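PDB 1DYQ: enterotoxin type A from Staphylococcus aureus, which acts as a superantigen, binding MHC class II and T-cell receptor molecules unprocessed, with zinc needed for the MHC class II interaction, and causes staphylococcal food poisoning. Local coordinates for residues A[71-76]-A[213-218]; A[89-94]-A[156-161]; A[123-128]-A[143-148]; A[187-192]-A[223-228]. The protein carries 3 engineered substitutions. All coordinates share one frame; numbering follows the deposited sequence.

In the fold
Interactions 1 and 2 join the two domains of the toxin, the OB-fold and the beta-grasp. Interactions 3 and 4 lie within the beta-grasp domain. Interaction 2 is buried near the centre of the chain and rests on packing, with no hydrogen bond across it. Interaction 1 is partly buried and more polar, with a salt bridge. Interactions 3 and 4 are partly buried antiparallel strand pairings on one sheet, where strands 119-132 and 226-232 are neighbours. Interaction 3 adds a weak, partly exposed charge pair, interaction 4 a zinc ion. Helix 153-168 ties the set together: L156 touches V144 and M225, Q159 bonds to K145, and D157 bonds to Y214.

Interaction 1: A[71-76]-A[213-218]; sequences RFDSKD and IYRDNK. Engineered in segment 71-76: R71 (natural residue Asp).
F72 and D73 meet R215 to N217 at the interface between the OB-fold and beta-grasp domains. The OB-fold side is the end of strand 67-71 and the link to helix 75-81. The beta-grasp side is a type I beta turn from Y214 to N217. The main polar tie is a salt bridge, with R215 NE 2.8 Å from D73 OD1. The bond is almost straight, 178° at the hydrogen. OD1 lies in the guanidinium plane but is met nearly along its own C-O axis, and the carboxylate stands 83° from that plane. R215 CG is anti to the backbone N (chi1 -161°), and the bend at chi3 brings NE up to D73 OD1. F72 O lies over one face of the guanidinium. The backbone of D73 adds a weak hydrogen bond, N to R215 O at 3.0 Å. D73 OD2 rests against D216 CB at 3.3 Å. Further along the turn, F72 CE1 meets N217 OD1 at 3.4 Å, at the ring edge. The engineered R71 brings NH2 to 3.6 Å from R215 NH1. These like charges would be expected to repel, and R71 NH1 is bonded to Q96 O. Within the turn segment, D216 OD1 accepts from K218 N at 3.1 Å, forming an Asx turn. N217 ND2 is held by V112 O of strand 105-114. F72 packs on I77 and V78 of helix 75-81 and on V112, while Y214 reaches across to D157 of helix 153-168.

Interaction 2: A[89-94]-A[156-161]; sequences YGAYAG and LDLQAR. Engineered in segment 89-94: A93 (natural residue Tyr).
Y89, G90 and A91 meet L158 by packing, without a hydrogen bond across the contact. L158 CD1 is the central atom. It lies 4.0 Å from Y89 CE1, in the plane of the ring and at its edge. The same methyl is 4.2 Å from G90 CA and 4.0 Å from A91 N, so it sits against the strand backbone as well as the ring. L158 CD2 lies 4.4 Å from A91 CB. L158 CG is anti to its carbonyl carbon (chi1 -73°), which sets CG on the side of the strand. Y89 and L158 run past each other in opposite directions.

A second kind of contact is polar atom against carbon. Y89 OH comes 3.5 Å from Q159 CG, and the two side chains cross at about a right angle. The amide of Q159 is engaged outside this pair: OE1 accepts from K145 N and NE2 donates to E155 O.

The contact is a strand of the OB-fold domain packed on the central helix of the beta-grasp domain. Strand 89-91 and helix segment 156-161 approach to 9.2 Å between axes, with their N-to-C directions 59° apart. Helix 23-32 also borders this interface, with I30 on A91 and Y31 on L158. A91 N itself is hydrogen-bonded to Q154 OE1, from the same helix as L158.

Salt bridging is confined to the helix. R161 grips D157 side-on, with NE on OD1 at 3.0 Å and NH2 on OD2 at 2.9 Å. R161 NH1 bonds to Y171 OH.

Interaction 3: A[123-128]-A[143-148]; sequences EKKVPI and TVKTNK
K124 and T146 form an antiparallel hydrogen-bonded pair. K124 N donates to T146 O at 2.8 Å, and T146 N returns a bond to K124 O at 2.9 Å. The next pair, K125 with K145, is non-hydrogen-bonded. Here K145 CA comes 3.1 Å from K124 O in a CA-H...O contact. Beyond it V126 N donates to V144 O at 2.9 Å. A water then bridges V144 N, from which it accepts, and V126 O.

Side chains pack on both faces of this pairing. V126 CB meets V144 CG1 at 4.0 Å. I128 CD1 lies against V144 CG2 at 3.7 Å, where the two side chains cross at about a right angle. K145 turns to the face of K125. Its chain bends at chi3 and chi4, and the turn at chi4 (-66°) brings NZ towards the carboxylate of E123. The salt bridge is weak and long, with NZ 3.4 Å from OE1, and its detail is doubtful. E123 CB also touches N147 OD1 at 3.5 Å.

The two segments are part of the beta-grasp sheet, in which strand 119-132 lies beside strand 145-148 and also beside strand 226-232. The chain turns a corner at N147. There T146 OG1 accepts from K148 N, an ST turn.

Helix 153-168 lies against the V144 side, with L156 and A160 on V144. I227 of strand 226-232 packs on V126, I128 and V144. The helix also supplies a polar partner: E155 binds both T146 OG1 and K148 NZ.

Interaction 4: A[187-192]-A[223-228]; sequences FHTSTE and ENMHID. With ZN (zinc ion), chain B.
H188, H226 and D228 supply three ligands of the zinc site, which sits on an antiparallel strand pair of the beta-grasp sheet. The ion is bound by H188 ND1 at 2.3 Å, H226 NE2 at 2.2 Å and D228 OD2 at 2.2 Å. The two histidines use different ring nitrogens. Their side chains point the same way, with ring planes 57° apart. H226 CG lies between its backbone N and carbonyl carbon (chi1 65°), and H188 CB rests over one face of the H226 ring, a CH-pi contact 4.0 Å from its centroid. Zinc is necessary for the toxin to interact with MHC class II.

The backbone pairs H188 directly with H226, and both rings stand on one face of the sheet. H188 N donates to H226 O at 2.8 Å, and H226 N donates to H188 O at 3.1 Å. F187 and I227 form the next pair, on the other face. There F187 CD1 meets I227 CG1 at 3.9 Å. A water accepts from S190 N and donates to E223 O.

F187 and M225 pack on L156 of helix 153-168. Both also touch I220 of strand 219-221. I227 N bonds to P127 O of strand 119-132.

Interaction 1: A[71-76]-A[213-218]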
# COMPACT_ATOMS: atom_id res chain seq x y z
N ARG A 71 -10.43 -7.44 2.89
CA ARG A 71 -10.85 -7.06 4.21
C ARG A 71 -10.97 -5.53 4.36
O ARG A 71 -10.07 -4.85 3.83
CB ARG A 71 -9.87 -7.56 5.29
CG ARG A 71 -9.62 -9.06 5.24
CD ARG A 71 -8.63 -9.52 6.35
NE ARG A 71 -9.15 -9.21 7.66
CZ ARG A 71 -8.50 -9.27 8.81
NH1 ARG A 71 -7.25 -9.66 8.87
NH2 ARG A 71 -9.14 -8.90 9.94
N PHE A 72 -12.06 -5.08 4.89
CA PHE A 72 -12.29 -3.63 5.09
C PHE A 72 -12.55 -3.33 6.56
O PHE A 72 -12.97 -4.17 7.35
CB PHE A 72 -13.50 -3.21 4.24
CG PHE A 72 -13.41 -3.49 2.80
CD1 PHE A 72 -12.74 -2.63 1.91
CD2 PHE A 72 -13.94 -4.65 2.25
CE1 PHE A 72 -12.67 -2.90 0.57
CE2 PHE A 72 -13.87 -4.93 0.90
CZ PHE A 72 -13.26 -4.03 0.04
N ASP A 73 -12.46 -2.03 6.90
CA ASP A 73 -12.65 -1.59 8.25
C ASP A 73 -14.11 -1.62 8.70
O ASP A 73 -14.32 -1.72 9.93
CB ASP A 73 -12.21 -0.11 8.41
CG ASP A 73 -10.78 0.10 8.72
OD1 ASP A 73 -9.99 -0.82 8.96
OD2 ASP A 73 -10.36 1.33 8.69
N SER A 74 -15.05 -1.38 7.83
CA SER A 74 -16.43 -1.15 8.22
C SER A 74 -17.44 -1.53 7.16
O SER A 74 -17.14 -1.77 6.00
CB SER A 74 -16.58 0.39 8.50
OG SER A 74 -16.56 1.07 7.24
N LYS A 75 -18.70 -1.58 7.62
CA LYS A 75 -19.82 -1.90 6.73
C LYS A 75 -20.05 -0.83 5.69
O LYS A 75 -20.21 -1.13 4.51
CB LYS A 75 -21.05 -2.16 7.60
CG LYS A 75 -22.40 -1.93 7.02
CD LYS A 75 -23.45 -1.79 8.15
CE LYS A 75 -23.03 -0.70 9.13
NZ LYS A 75 -23.92 -0.66 10.33
N ASP A 76 -19.87 0.45 6.06
CA ASP A 76 -20.01 1.49 5.03
C ASP A 76 -18.99 1.35 3.93
O ASP A 76 -19.29 1.56 2.74
CB ASP A 76 -19.98 2.87 5.69
CG ASP A 76 -21.38 3.25 6.21
OD1 ASP A 76 -22.16 2.34 6.52
OD2 ASP A 76 -21.66 4.45 6.26
N ILE A 213 -2.93 -0.66 7.89
CA ILE A 213 -3.13 0.75 7.59
C ILE A 213 -3.95 0.94 6.31
O ILE A 213 -4.58 1.99 6.15
CB ILE A 213 -1.81 1.53 7.43
CG1 ILE A 213 -0.84 0.85 6.49
CG2 ILE A 213 -1.20 1.79 8.81
CD1 ILE A 213 0.35 1.72 6.10
N TYR A 214 -3.97 -0.04 5.41
CA TYR A 214 -4.69 0.07 4.16
C TYR A 214 -6.12 -0.47 4.25
O TYR A 214 -6.88 -0.34 3.29
CB TYR A 214 -3.97 -0.63 3.04
CG TYR A 214 -2.54 -0.20 2.74
CD1 TYR A 214 -2.18 1.14 2.94
CD2 TYR A 214 -1.60 -1.10 2.36
CE1 TYR A 214 -0.85 1.52 2.65
CE2 TYR A 214 -0.28 -0.73 2.07
CZ TYR A 214 0.05 0.62 2.24
OH TYR A 214 1.38 0.94 2.04
N ARG A 215 -6.50 -0.97 5.41
CA ARG A 215 -7.84 -1.57 5.57
C ARG A 215 -8.94 -0.57 5.52
O ARG A 215 -10.13 -0.93 5.34
CB ARG A 215 -7.86 -2.40 6.86
CG ARG A 215 -9.03 -3.43 6.87
CD ARG A 215 -8.94 -4.28 8.15
NE ARG A 215 -9.46 -3.58 9.29
CZ ARG A 215 -9.73 -4.13 10.49
NH1 ARG A 215 -9.45 -5.41 10.68
NH2 ARG A 215 -10.21 -3.38 11.45
N ASP A 216 -8.67 0.73 5.69
CA ASP A 216 -9.68 1.75 5.47
C ASP A 216 -10.02 1.96 3.99
O ASP A 216 -10.95 2.72 3.68
CB ASP A 216 -9.22 3.06 6.10
CG ASP A 216 -7.96 3.66 5.52
OD1 ASP A 216 -7.25 3.14 4.66
OD2 ASP A 216 -7.62 4.81 6.02
N ASN A 217 -9.26 1.35 3.08
CA ASN A 217 -9.45 1.55 1.65
C ASN A 217 -9.56 3.03 1.30
O ASN A 217 -10.33 3.46 0.48
CB ASN A 217 -10.71 0.79 1.15
CG ASN A 217 -10.61 0.39 -0.29
OD1 ASN A 217 -10.32 -0.76 -0.63
ND2 ASN A 217 -10.79 1.31 -1.24
N LYS A 218 -8.62 3.81 1.93
CA LYS A 218 -8.61 5.25 1.61
C LYS A 218 -8.30 5.45 0.13
O LYS A 218 -7.32 4.91 -0.40
CB LYS A 218 -7.54 5.94 2.48
CG LYS A 218 -7.41 7.42 2.21
CD LYS A 218 -8.57 8.22 2.74
CE LYS A 218 -8.16 9.72 2.75
NZ LYS A 218 -9.35 10.55 3.08

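Interaction 2: A[89-94]-A[156-161]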
# COMPACT_ATOMS: atom_id res chain seq x y z
N TYR A 89 -5.96 -3.33 -6.64
CA TYR A 89 -4.51 -3.10 -6.64
C TYR A 89 -4.03 -3.12 -5.17
O TYR A 89 -4.29 -2.22 -4.41
CB TYR A 89 -4.12 -1.74 -7.26
CG TYR A 89 -2.63 -1.60 -7.52
CD1 TYR A 89 -1.70 -1.61 -6.48
CD2 TYR A 89 -2.16 -1.41 -8.80
CE1 TYR A 89 -0.34 -1.52 -6.72
CE2 TYR A 89 -0.80 -1.31 -9.06
CZ TYR A 89 0.09 -1.32 -8.03
OH TYR A 89 1.45 -1.24 -8.28
N GLY A 90 -3.51 -4.29 -4.76
CA GLY A 90 -3.11 -4.41 -3.35
C GLY A 90 -2.23 -5.64 -3.15
O GLY A 90 -2.20 -6.53 -4.01
N ALA A 91 -1.54 -5.68 -2.03
CA ALA A 91 -0.64 -6.80 -1.75
C ALA A 91 -1.44 -7.84 -0.93
O ALA A 91 -1.97 -7.50 0.12
CB ALA A 91 0.51 -6.28 -0.86
N TYR A 92 -1.33 -9.09 -1.36
CA TYR A 92 -2.09 -10.14 -0.64
C TYR A 92 -1.15 -11.16 -0.04
O TYR A 92 -0.02 -11.35 -0.47
CB TYR A 92 -3.05 -10.84 -1.62
CG TYR A 92 -2.41 -11.58 -2.76
CD1 TYR A 92 -1.84 -12.84 -2.59
CD2 TYR A 92 -2.30 -10.99 -4.03
CE1 TYR A 92 -1.19 -13.48 -3.61
CE2 TYR A 92 -1.67 -11.65 -5.07
CZ TYR A 92 -1.12 -12.91 -4.87
OH TYR A 92 -0.48 -13.55 -5.89
N ALA A 93 -1.68 -11.88 0.98
CA ALA A 93 -0.90 -13.00 1.55
C ALA A 93 -1.84 -13.76 2.51
O ALA A 93 -2.68 -13.17 3.13
CB ALA A 93 0.27 -12.46 2.40
N GLY A 94 -1.55 -15.07 2.66
CA GLY A 94 -2.30 -15.83 3.65
C GLY A 94 -2.06 -15.30 5.06
O GLY A 94 -2.91 -15.35 5.91
N LEU A 156 -0.49 3.78 -4.56
CA LEU A 156 0.60 4.77 -4.67
C LEU A 156 1.73 4.46 -3.69
O LEU A 156 2.91 4.53 -4.10
CB LEU A 156 0.07 6.17 -4.36
CG LEU A 156 -1.08 6.65 -5.26
CD1 LEU A 156 -1.51 8.03 -4.81
CD2 LEU A 156 -0.69 6.62 -6.72
N ASP A 157 1.41 4.06 -2.48
CA ASP A 157 2.42 3.78 -1.45
C ASP A 157 3.22 2.55 -1.77
O ASP A 157 4.45 2.52 -1.61
CB ASP A 157 1.70 3.68 -0.10
CG ASP A 157 2.60 3.82 1.10
OD1 ASP A 157 3.71 4.40 0.96
OD2 ASP A 157 2.21 3.37 2.20
N LEU A 158 2.61 1.49 -2.32
CA LEU A 158 3.37 0.31 -2.74
C LEU A 158 4.40 0.70 -3.79
O LEU A 158 5.55 0.25 -3.76
CB LEU A 158 2.41 -0.76 -3.29
CG LEU A 158 1.56 -1.46 -2.21
CD1 LEU A 158 0.49 -2.33 -2.92
CD2 LEU A 158 2.45 -2.33 -1.33
N GLN A 159 3.99 1.53 -4.77
CA GLN A 159 4.92 1.89 -5.83
C GLN A 159 6.04 2.78 -5.26
O GLN A 159 7.20 2.50 -5.60
CB GLN A 159 4.25 2.61 -6.98
CG GLN A 159 3.26 1.76 -7.78
CD GLN A 159 2.58 2.67 -8.83
OE1 GLN A 159 3.23 3.02 -9.81
NE2 GLN A 159 1.33 2.96 -8.59
N ALA A 160 5.68 3.70 -4.40
CA ALA A 160 6.73 4.61 -3.86
C ALA A 160 7.73 3.88 -3.00
O ALA A 160 8.95 4.01 -3.21
CB ALA A 160 6.08 5.75 -3.08
N ARG A 161 7.24 3.00 -2.10
CA ARG A 161 8.19 2.30 -1.24
C ARG A 161 8.99 1.26 -1.95
O ARG A 161 10.15 1.01 -1.55
CB ARG A 161 7.46 1.70 -0.01
CG ARG A 161 6.71 2.76 0.79
CD ARG A 161 6.54 2.29 2.24
NE ARG A 161 5.41 2.90 2.86
CZ ARG A 161 5.04 2.82 4.13
NH1 ARG A 161 5.81 2.19 5.02
NH2 ARG A 161 3.89 3.35 4.53

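Interaction 3: A[123-128]-A[143-148]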
# COMPACT_ATOMS: atom_id res chain seq x y z
N GLU A 123 -2.30 7.96 -18.93
CA GLU A 123 -1.73 7.47 -17.65
C GLU A 123 -1.17 8.64 -16.85
O GLU A 123 -0.49 9.51 -17.42
CB GLU A 123 -0.67 6.43 -17.93
CG GLU A 123 0.14 5.97 -16.72
CD GLU A 123 1.03 4.80 -17.05
OE1 GLU A 123 1.88 4.93 -17.96
OE2 GLU A 123 0.88 3.73 -16.42
N LYS A 124 -1.51 8.73 -15.58
CA LYS A 124 -1.02 9.80 -14.73
C LYS A 124 0.30 9.43 -14.07
O LYS A 124 0.39 8.43 -13.35
CB LYS A 124 -2.06 10.15 -13.63
CG LYS A 124 -1.56 11.18 -12.63
CD LYS A 124 -1.40 12.55 -13.31
CE LYS A 124 -0.59 13.48 -12.42
NZ LYS A 124 -0.73 14.92 -12.76
N LYS A 125 1.34 10.18 -14.39
CA LYS A 125 2.63 10.04 -13.70
C LYS A 125 2.59 10.97 -12.49
O LYS A 125 2.18 12.14 -12.60
CB LYS A 125 3.77 10.40 -14.63
CG LYS A 125 3.92 9.50 -15.84
CD LYS A 125 5.09 9.91 -16.72
CE LYS A 125 5.09 9.10 -18.01
NZ LYS A 125 6.22 9.50 -18.91
N VAL A 126 2.74 10.41 -11.29
CA VAL A 126 2.61 11.19 -10.07
C VAL A 126 3.97 11.76 -9.68
O VAL A 126 4.86 11.04 -9.29
CB VAL A 126 2.10 10.33 -8.88
CG1 VAL A 126 1.99 11.18 -7.64
CG2 VAL A 126 0.73 9.73 -9.27
N PRO A 127 4.12 13.08 -9.83
CA PRO A 127 5.41 13.70 -9.50
C PRO A 127 5.76 13.46 -8.04
O PRO A 127 4.88 13.47 -7.16
CB PRO A 127 5.17 15.17 -9.78
CG PRO A 127 3.99 15.24 -10.68
CD PRO A 127 3.11 14.04 -10.26
N ILE A 128 7.03 13.21 -7.78
CA ILE A 128 7.56 13.04 -6.45
C ILE A 128 8.61 14.10 -6.10
O ILE A 128 9.60 14.23 -6.84
CB ILE A 128 8.21 11.65 -6.25
CG1 ILE A 128 7.15 10.56 -6.42
CG2 ILE A 128 8.84 11.58 -4.86
CD1 ILE A 128 7.67 9.21 -6.78
N THR A 143 8.17 6.73 -11.86
CA THR A 143 8.28 5.92 -10.65
C THR A 143 6.94 5.52 -10.06
O THR A 143 6.76 4.36 -9.68
CB THR A 143 9.10 6.67 -9.58
OG1 THR A 143 10.41 6.95 -10.14
CG2 THR A 143 9.26 5.83 -8.34
N VAL A 144 6.03 6.46 -9.89
CA VAL A 144 4.67 6.16 -9.41
C VAL A 144 3.69 6.58 -10.48
O VAL A 144 3.74 7.74 -10.95
CB VAL A 144 4.37 6.86 -8.10
CG1 VAL A 144 2.92 6.64 -7.68
CG2 VAL A 144 5.31 6.37 -7.00
N LYS A 145 2.81 5.68 -10.92
CA LYS A 145 1.88 6.02 -11.98
C LYS A 145 0.53 5.36 -11.71
O LYS A 145 0.49 4.30 -11.05
CB LYS A 145 2.40 5.52 -13.35
CG LYS A 145 2.69 4.04 -13.35
CD LYS A 145 3.14 3.46 -14.64
CE LYS A 145 4.42 4.06 -15.16
NZ LYS A 145 4.23 5.50 -15.53
N THR A 146 -0.50 5.90 -12.30
CA THR A 146 -1.83 5.27 -12.14
C THR A 146 -2.70 5.58 -13.33
O THR A 146 -2.53 6.60 -14.00
CB THR A 146 -2.49 5.64 -10.83
OG1 THR A 146 -3.74 4.87 -10.72
CG2 THR A 146 -2.82 7.10 -10.71
N ASN A 147 -3.61 4.67 -13.67
CA ASN A 147 -4.62 4.95 -14.69
C ASN A 147 -5.95 5.31 -14.05
O ASN A 147 -6.96 5.52 -14.74
CB ASN A 147 -4.82 3.69 -15.57
CG ASN A 147 -3.57 3.26 -16.29
OD1 ASN A 147 -3.06 3.98 -17.14
ND2 ASN A 147 -3.07 2.07 -15.96
N LYS A 148 -5.97 5.52 -12.73
CA LYS A 148 -7.20 5.76 -12.02
C LYS A 148 -7.40 7.22 -11.62
O LYS A 148 -6.47 7.84 -11.06
CB LYS A 148 -7.27 4.90 -10.74
CG LYS A 148 -7.20 3.40 -11.03
CD LYS A 148 -7.20 2.63 -9.69
CE LYS A 148 -7.12 1.13 -9.99
NZ LYS A 148 -5.78 0.70 -10.43
O HOH W 1 6.68 9.37 -10.29

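Interaction 4: A[187-192]-A[223-228]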
# COMPACT_ATOMS: atom_id res chain seq x y z
N PHE A 187 1.03 12.08 0.69
CA PHE A 187 0.24 12.01 -0.54
C PHE A 187 -0.57 13.31 -0.62
O PHE A 187 -1.55 13.53 0.03
CB PHE A 187 -0.68 10.76 -0.47
CG PHE A 187 0.14 9.49 -0.32
CD1 PHE A 187 0.68 8.85 -1.37
CD2 PHE A 187 0.36 9.01 0.99
CE1 PHE A 187 1.49 7.71 -1.23
CE2 PHE A 187 1.18 7.88 1.15
CZ PHE A 187 1.72 7.25 0.07
N HIS A 188 0.08 14.26 -1.35
CA HIS A 188 -0.36 15.65 -1.29
C HIS A 188 -1.39 15.98 -2.36
O HIS A 188 -1.07 16.24 -3.50
CB HIS A 188 0.85 16.59 -1.43
CG HIS A 188 0.53 17.98 -0.91
ND1 HIS A 188 1.57 18.85 -0.71
CD2 HIS A 188 -0.55 18.62 -0.51
CE1 HIS A 188 1.15 20.01 -0.27
NE2 HIS A 188 -0.17 19.90 -0.13
N THR A 189 -2.66 15.96 -1.95
CA THR A 189 -3.77 16.21 -2.85
C THR A 189 -4.11 17.69 -2.96
O THR A 189 -3.77 18.46 -2.06
CB THR A 189 -5.03 15.46 -2.30
OG1 THR A 189 -5.02 15.62 -0.86
CG2 THR A 189 -4.90 13.98 -2.60
N SER A 190 -4.81 18.06 -4.02
CA SER A 190 -5.27 19.43 -4.24
C SER A 190 -6.26 19.84 -3.14
O SER A 190 -6.13 20.89 -2.53
CB SER A 190 -6.00 19.52 -5.60
OG SER A 190 -5.10 19.38 -6.67
N THR A 191 -7.30 19.04 -3.00
CA THR A 191 -8.27 19.19 -1.93
C THR A 191 -8.14 17.98 -0.98
O THR A 191 -7.75 16.90 -1.39
CB THR A 191 -9.72 19.27 -2.42
OG1 THR A 191 -10.00 18.17 -3.30
CG2 THR A 191 -9.97 20.57 -3.16
N GLU A 192 -8.46 18.23 0.28
CA GLU A 192 -8.37 17.17 1.28
C GLU A 192 -7.02 17.24 1.99
O GLU A 192 -5.98 17.42 1.37
N GLU A 223 -5.82 13.62 -9.70
CA GLU A 223 -5.79 14.78 -10.49
C GLU A 223 -5.08 15.87 -9.64
O GLU A 223 -5.38 16.29 -8.56
CB GLU A 223 -7.05 15.39 -10.96
CG GLU A 223 -6.87 16.51 -11.99
CD GLU A 223 -8.16 17.08 -12.53
OE1 GLU A 223 -9.14 17.25 -11.76
OE2 GLU A 223 -8.21 17.41 -13.74
N ASN A 224 -4.07 16.29 -10.35
CA ASN A 224 -3.11 17.26 -9.95
C ASN A 224 -2.36 16.93 -8.70
O ASN A 224 -1.87 17.91 -8.04
CB ASN A 224 -3.70 18.64 -9.79
CG ASN A 224 -4.53 19.09 -10.95
OD1 ASN A 224 -5.70 19.49 -10.78
ND2 ASN A 224 -3.98 19.03 -12.15
N MET A 225 -2.28 15.72 -8.25
CA MET A 225 -1.64 15.43 -6.94
C MET A 225 -0.18 15.15 -7.12
O MET A 225 0.35 14.97 -8.21
CB MET A 225 -2.38 14.20 -6.40
CG MET A 225 -1.87 13.67 -5.09
SD MET A 225 -0.93 12.09 -5.22
CE MET A 225 -2.07 11.23 -6.29
N HIS A 226 0.55 15.18 -5.98
CA HIS A 226 1.96 14.72 -6.07
C HIS A 226 2.32 14.11 -4.71
O HIS A 226 1.52 14.15 -3.79
CB HIS A 226 2.90 15.85 -6.44
CG HIS A 226 2.95 16.91 -5.40
ND1 HIS A 226 2.14 18.02 -5.40
CD2 HIS A 226 3.70 16.98 -4.26
CE1 HIS A 226 2.36 18.75 -4.32
NE2 HIS A 226 3.30 18.14 -3.66
N ILE A 227 3.51 13.52 -4.65
CA ILE A 227 3.96 12.85 -3.43
C ILE A 227 5.24 13.56 -2.94
O ILE A 227 6.11 13.82 -3.75
CB ILE A 227 4.29 11.38 -3.78
CG1 ILE A 227 2.94 10.63 -3.96
CG2 ILE A 227 5.10 10.73 -2.67
CD1 ILE A 227 3.11 9.25 -4.59
N ASP A 228 5.32 13.67 -1.63
CA ASP A 228 6.52 14.21 -0.99
C ASP A 228 7.15 13.15 -0.09
O ASP A 228 6.43 12.52 0.68
CB ASP A 228 6.22 15.43 -0.11
CG ASP A 228 5.53 16.52 -0.87
OD1 ASP A 228 6.00 16.95 -1.94
OD2 ASP A 228 4.40 16.81 -0.39
ZN ZN B . 3.67 18.53 -1.50
O HOH W 2 -5.77 15.74 -6.04